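Local coordinates for protein endoglucanase E (Clostridium thermocellum, PDB 2WAO) that probably removes acetyl groups from plant cell-wall polysaccharides through its family 2 carbohydrate esterase domain, whose active-site cleft also binds cello-oligosaccharides, at residues A[188-192]-A[193-197]. Residues are numbered along the deposited sequence; the frame is centred on the assembly and turned at random. Where two conformers were deposited one is given.
Sequences PGPLI and MDRYP
Asp194 reaches back over the start of the short helix 192-195 to the residue at its N-cap, accepting the N-H of Leu191 on OD2. At 2.8 Å from Leu191 N to Asp194 OD2 and an N-H...O angle of 178°, this bond is short and straight, although it uses the anti side of the carboxylate. Asp194 CG stands beside its own backbone N (chi1 -54°), which turns the carboxylate toward the helix start, where the helix N-terminus would probably favour its negative charge.

Backbone bonds close the single turn. Leu191 O accepts from Asp194 N at 2.9 Å and, less closely, from Arg195 N at 3.3 Å. Ile192 O likewise accepts from Arg195 N, and more straightly from Tyr196 N (2.9 Å, N-H...O 155°).

Van der Waals contact comes from the Pro190 ring over one face of the Arg195 guanidinium: CG sits 3.5 Å above that plane, displaced toward its rim. One water joins the same pair: its oxygen donates to Pro190 O and lies 2.9 Å from Arg195 NE, from which it accepts.

Arg195 also makes a cation-pi contact with Trp175, just beyond strand 168-174, and its side chain lies about 7 Å from a bound glucose unit. Deeper in this SGNH-type domain, Ile192 and Tyr196 pack on Ile128 of the parallel-sheet strand 123-129, Tyr196 OH bonds to Glu126, and Met193, in the conformer given, touches helix 233-250.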
ATOM      1  N   PRO A 188      20.292   3.403  -9.988  1.00  8.94           N
ATOM      2  CA  PRO A 188      19.497   3.334 -11.201  1.00  8.59           C
ATOM      3  C   PRO A 188      18.317   2.361 -11.002  1.00  8.12           C
ATOM      4  O   PRO A 188      18.366   1.446 -10.164  1.00  8.80           O
ATOM      5  CB  PRO A 188      20.488   2.817 -12.251  1.00  8.97           C
ATOM      6  CG  PRO A 188      21.522   2.050 -11.448  1.00  7.73           C
ATOM      7  CD  PRO A 188      21.642   2.828 -10.131  1.00  7.88           C
ATOM      8  N   GLY A 189      17.245   2.595 -11.744  1.00  8.10           N
ATOM      9  CA  GLY A 189      16.104   1.693 -11.704  1.00  6.90           C
ATOM     10  C   GLY A 189      14.864   2.367 -12.249  1.00  6.90           C
ATOM     11  O   GLY A 189      14.837   3.594 -12.398  1.00  6.73           O
ATOM     12  N   PRO A 190      13.807   1.575 -12.490  1.00  5.92           N
ATOM     13  CA  PRO A 190      12.502   2.111 -12.868  1.00  5.70           C
ATOM     14  C   PRO A 190      12.006   3.126 -11.826  1.00  6.03           C
ATOM     15  O   PRO A 190      12.238   2.966 -10.639  1.00  7.03           O
ATOM     16  CB  PRO A 190      11.599   0.867 -12.862  1.00  6.73           C
ATOM     17  CG  PRO A 190      12.604  -0.330 -13.138  1.00  4.24           C
ATOM     18  CD  PRO A 190      13.814   0.091 -12.367  1.00  6.69           C
ATOM     19  N   LEU A 191      11.335   4.158 -12.293  1.00  6.04           N
ATOM     20  CA  LEU A 191      10.791   5.187 -11.401  1.00  5.77           C
ATOM     21  C   LEU A 191       9.302   4.907 -11.252  1.00  6.49           C
ATOM     22  O   LEU A 191       8.764   3.977 -11.881  1.00  5.12           O
ATOM     23  CB  LEU A 191      11.066   6.576 -11.988  1.00  5.71           C
ATOM     24  CG  LEU A 191      12.539   7.021 -12.083  1.00  6.50           C
ATOM     25  CD1 LEU A 191      12.678   8.338 -12.824  1.00  8.19           C
ATOM     26  CD2 LEU A 191      13.141   7.103 -10.658  1.00  7.74           C
ATOM     27  N   ILE A 192       8.613   5.723 -10.456  1.00  4.50           N
ATOM     28  CA  ILE A 192       7.227   5.364 -10.150  1.00  5.39           C
ATOM     29  C   ILE A 192       6.386   5.240 -11.424  1.00  5.84           C
ATOM     30  O   ILE A 192       5.567   4.288 -11.555  1.00  5.17           O
ATOM     31  CB  ILE A 192       6.611   6.312  -9.066  1.00  6.44           C
ATOM     32  CG1 ILE A 192       5.187   5.806  -8.686  1.00  6.84           C
ATOM     33  CG2 ILE A 192       6.628   7.758  -9.562  1.00  6.31           C
ATOM     34  CD1 ILE A 192       5.301   4.429  -7.880  1.00  7.27           C
ATOM     35  N   MET A 193       6.559   6.127 -12.403  1.00  6.29           N
ATOM     36  CA  MET A 193       5.672   6.064 -13.580  0.50  7.85           C
ATOM     37  C   MET A 193       5.923   4.824 -14.430  1.00  7.63           C
ATOM     38  O   MET A 193       5.048   4.405 -15.200  1.00  6.24           O
ATOM     39  CB  MET A 193       5.729   7.337 -14.413  0.50  8.28           C
ATOM     40  CG  MET A 193       4.679   8.404 -13.972  0.50 12.98           C
ATOM     41  SD  MET A 193       2.982   8.030 -14.496  0.50 17.23           S
ATOM     42  CE  MET A 193       3.207   7.913 -16.272  0.50 17.93           C
ATOM     43  N   ASP A 194       7.116   4.239 -14.271  1.00  7.14           N
ATOM     44  CA  ASP A 194       7.471   2.999 -14.965  1.00  7.36           C
ATOM     45  C   ASP A 194       6.839   1.771 -14.302  1.00  6.76           C
ATOM     46  O   ASP A 194       6.593   0.768 -14.975  1.00  7.98           O
ATOM     47  CB  ASP A 194       8.991   2.801 -15.011  1.00  6.67           C
ATOM     48  CG  ASP A 194       9.768   4.005 -15.606  1.00 11.74           C
ATOM     49  OD1 ASP A 194       9.317   4.572 -16.623  1.00 11.74           O
ATOM     50  OD2 ASP A 194      10.873   4.361 -15.052  1.00 10.94           O
ATOM     51  N   ARG A 195       6.609   1.788 -12.989  1.00  5.65           N
ATOM     52  CA  ARG A 195       6.068   0.585 -12.304  1.00  5.38           C
ATOM     53  C   ARG A 195       4.550   0.644 -12.168  1.00  6.22           C
ATOM     54  O   ARG A 195       3.872  -0.382 -12.112  1.00  4.80           O
ATOM     55  CB  ARG A 195       6.697   0.463 -10.905  1.00  6.03           C
ATOM     56  CG  ARG A 195       8.266   0.350 -10.931  1.00  8.88           C
ATOM     57  CD  ARG A 195       8.722  -0.457  -9.780  1.00 11.25           C
ATOM     58  NE  ARG A 195      10.164  -0.620  -9.572  1.00 10.20           N
ATOM     59  CZ  ARG A 195      10.884  -1.626 -10.087  1.00 12.43           C
ATOM     60  NH1 ARG A 195      10.335  -2.500 -10.937  1.00 12.70           N
ATOM     61  NH2 ARG A 195      12.175  -1.727  -9.773  1.00 11.97           N
ATOM     62  N   TYR A 196       4.043   1.876 -12.087  1.00  5.95           N
ATOM     63  CA  TYR A 196       2.619   2.158 -11.879  1.00  5.97           C
ATOM     64  C   TYR A 196       1.658   1.369 -12.817  1.00  5.94           C
ATOM     65  O   TYR A 196       0.625   0.962 -12.330  1.00  5.70           O
ATOM     66  CB  TYR A 196       2.343   3.670 -11.951  1.00  5.38           C
ATOM     67  CG  TYR A 196       0.910   4.078 -11.700  1.00  6.53           C
ATOM     68  CD1 TYR A 196       0.250   3.731 -10.512  1.00  7.42           C
ATOM     69  CD2 TYR A 196       0.202   4.827 -12.650  1.00  8.86           C
ATOM     70  CE1 TYR A 196      -1.095   4.117 -10.286  1.00  6.77           C
ATOM     71  CE2 TYR A 196      -1.107   5.217 -12.424  1.00  8.47           C
ATOM     72  CZ  TYR A 196      -1.745   4.875 -11.225  1.00  9.09           C
ATOM     73  OH  TYR A 196      -3.084   5.239 -11.024  1.00  6.99           O
ATOM     74  N   PRO A 197       2.004   1.167 -14.110  1.00  6.35           N
ATOM     75  CA  PRO A 197       1.121   0.425 -15.050  1.00  6.39           C
ATOM     76  C   PRO A 197       0.937  -1.080 -14.772  1.00  7.33           C
ATOM     77  O   PRO A 197       0.126  -1.738 -15.468  1.00  7.00           O
ATOM     78  CB  PRO A 197       1.798   0.644 -16.433  1.00  8.07           C
ATOM     79  CG  PRO A 197       2.732   1.862 -16.226  1.00  8.52           C
ATOM     80  CD  PRO A 197       3.198   1.670 -14.815  1.00  6.71           C
TER
HETATM   81  O   HOH W   1      12.310   1.052  -8.584  1.00 15.69           O